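Local coordinates for Poly(A) ribonuclease pop2 (Schizosaccharomyces pombe, PDB 2P51), which degrades the poly(A) tails of messenger RNA from the 3' end, as a metal-dependent deadenylase subunit of the CCR4-NOT complex, at residues E125-T128 with D133-K136. Residues are numbered along the deposited sequence; the frame is centred on the assembly and turned at random.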
ATOM      1  N   GLU A 125       9.144   3.490 -17.118  1.00 16.36           N
ATOM      2  CA  GLU A 125       8.418   4.169 -18.188  1.00 15.61           C
ATOM      3  C   GLU A 125       6.953   4.343 -17.806  1.00 14.64           C
ATOM      4  O   GLU A 125       6.327   5.392 -18.000  1.00 16.83           O
ATOM      5  CB  GLU A 125       8.516   3.402 -19.529  1.00 18.48           C
ATOM      6  CG  GLU A 125       7.769   4.183 -20.603  1.00 23.42           C
ATOM      7  CD  GLU A 125       8.383   5.539 -20.899  1.00 29.05           C
ATOM      8  OE1 GLU A 125       7.609   6.475 -21.221  1.00 35.78           O
ATOM      9  OE2 GLU A 125       9.620   5.629 -20.804  1.00 34.69           O
ATOM     10  N   LEU A 126       6.363   3.297 -17.251  1.00 15.36           N
ATOM     11  CA  LEU A 126       4.939   3.385 -16.841  1.00 15.06           C
ATOM     12  C   LEU A 126       4.768   4.440 -15.756  1.00 14.42           C
ATOM     13  O   LEU A 126       3.813   5.231 -15.794  1.00 17.82           O
ATOM     14  CB  LEU A 126       4.491   2.041 -16.311  1.00 17.33           C
ATOM     15  CG  LEU A 126       3.076   1.887 -15.748  1.00 17.55           C
ATOM     16  CD1 LEU A 126       1.992   2.212 -16.788  1.00 17.91           C
ATOM     17  CD2 LEU A 126       2.908   0.429 -15.301  1.00 20.33           C
ATOM     18  N   LEU A 127       5.703   4.437 -14.795  1.00 15.35           N
ATOM     19  CA  LEU A 127       5.574   5.437 -13.712  1.00 15.73           C
ATOM     20  C   LEU A 127       5.752   6.856 -14.228  1.00 16.49           C
ATOM     21  O   LEU A 127       5.108   7.826 -13.814  1.00 17.25           O
ATOM     22  CB  LEU A 127       6.581   5.101 -12.593  1.00 15.32           C
ATOM     23  CG  LEU A 127       6.180   3.872 -11.770  1.00 17.05           C
ATOM     24  CD1 LEU A 127       7.345   3.348 -10.923  1.00 20.91           C
ATOM     25  CD2 LEU A 127       4.954   4.137 -10.855  1.00 20.70           C
ATOM     26  N   THR A 128       6.704   7.029 -15.151  1.00 16.47           N
ATOM     27  CA  THR A 128       6.940   8.316 -15.771  1.00 17.43           C
ATOM     28  C   THR A 128       5.691   8.811 -16.487  1.00 17.37           C
ATOM     29  O   THR A 128       5.252   9.967 -16.300  1.00 20.57           O
ATOM     30  CB  THR A 128       8.120   8.254 -16.752  1.00 15.76           C
ATOM     31  OG1 THR A 128       9.283   7.876 -16.000  1.00 18.07           O
ATOM     32  CG2 THR A 128       8.422   9.613 -17.373  1.00 20.57           C
ATOM     33  N   ASP A 133       7.782  12.238 -10.891  1.00 20.64           N
ATOM     34  CA  ASP A 133       8.884  13.191 -11.156  1.00 22.30           C
ATOM     35  C   ASP A 133      10.183  12.612 -10.639  1.00 19.21           C
ATOM     36  O   ASP A 133      10.615  12.846  -9.509  1.00 20.05           O
ATOM     37  CB  ASP A 133       8.494  14.530 -10.519  1.00 22.50           C
ATOM     38  CG  ASP A 133       9.491  15.620 -10.783  1.00 26.41           C
ATOM     39  OD1 ASP A 133      10.613  15.373 -11.305  1.00 32.49           O
ATOM     40  OD2 ASP A 133       9.188  16.807 -10.483  1.00 36.01           O
ATOM     41  N   PHE A 134      10.812  11.790 -11.480  1.00 20.24           N
ATOM     42  CA  PHE A 134      11.980  11.074 -10.966  1.00 20.35           C
ATOM     43  C   PHE A 134      13.085  12.017 -10.515  1.00 20.44           C
ATOM     44  O   PHE A 134      13.810  11.747  -9.564  1.00 19.73           O
ATOM     45  CB  PHE A 134      12.444  10.065 -12.046  1.00 19.28           C
ATOM     46  CG  PHE A 134      11.654   8.753 -11.937  1.00 19.00           C
ATOM     47  CD1 PHE A 134      11.925   7.848 -10.921  1.00 18.82           C
ATOM     48  CD2 PHE A 134      10.652   8.420 -12.850  1.00 18.77           C
ATOM     49  CE1 PHE A 134      11.242   6.644 -10.774  1.00 17.75           C
ATOM     50  CE2 PHE A 134       9.924   7.245 -12.710  1.00 19.20           C
ATOM     51  CZ  PHE A 134      10.206   6.351 -11.658  1.00 18.79           C
ATOM     52  N   LYS A 135      13.259  13.172 -11.182  1.00 20.65           N
ATOM     53  CA  LYS A 135      14.324  14.052 -10.768  1.00 22.10           C
ATOM     54  C   LYS A 135      14.082  14.535  -9.333  1.00 21.63           C
ATOM     55  O   LYS A 135      14.953  14.642  -8.492  1.00 21.62           O
ATOM     56  CB  LYS A 135      14.441  15.261 -11.705  1.00 29.72           C
ATOM     57  CG  LYS A 135      15.569  16.219 -11.321  1.00 34.55           C
ATOM     58  CD  LYS A 135      15.730  17.386 -12.242  1.00 43.26           C
ATOM     59  CE  LYS A 135      15.894  17.173 -13.756  1.00 43.82           C
ATOM     60  NZ  LYS A 135      14.843  17.992 -14.404  1.00 41.04           N
ATOM     61  N   LYS A 136      12.821  14.825  -9.014  1.00 20.51           N
ATOM     62  CA  LYS A 136      12.471  15.285  -7.678  1.00 21.20           C
ATOM     63  C   LYS A 136      12.638  14.172  -6.661  1.00 20.36           C
ATOM     64  O   LYS A 136      13.077  14.480  -5.536  1.00 19.72           O
ATOM     65  CB  LYS A 136      11.055  15.859  -7.639  1.00 23.04           C
ATOM     66  CG  LYS A 136      10.883  16.788  -6.448  1.00 23.70           C
ATOM     67  CD  LYS A 136       9.593  17.588  -6.570  1.00 26.59           C
ATOM     68  CE  LYS A 136       9.257  18.324  -5.269  1.00 29.21           C
ATOM     69  NZ  LYS A 136       7.998  19.123  -5.383  1.00 31.60           N
TER
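Phe134 reaches from the first turn of helix 134-140 to helix 121-129, where Leu127 and Thr128 meet its ring at the edge, near the ring plane. This ring edge is the tight part: CB of Leu127 lies 3.9 Å from CZ of Phe134, and both residues are buried. At the same ring edge, on its solvent-facing margin, OG1 of Thr128 comes within 3.4 Å of CE2 of Phe134. With chi1 at -61°, that hydroxyl stands beside its own backbone N, from where it also hydrogen-bonds the carbonyl oxygen of Ile124 one helical turn back; the ring therefore meets an oxygen already engaged within its helix. Were Phe134 replaced by an alanine, a gap would probably open between the two helices, leaving Leu127 CB and Thr128 OG1 without the ring edge they meet.

The loose side lies at Asp133, whose side chain stays 8.0 Å from 125-128 and serves its own helix: as N-cap, its OD1 accepts from N of Lys136 at 3.2 Å, with an N-H...O angle of 157°, the donor coming from above the carboxylate plane. Lys136 makes a cation-pi contact with Trp27.

On the inner side, the side chain of Leu127 passes about 4 Å from that of metal-binding Glu53. Two consecutive helices, the second N-capped by Asp133, thus pack through Phe134, and the first borders, through Leu127, the two-metal site of a DEDD nuclease fold.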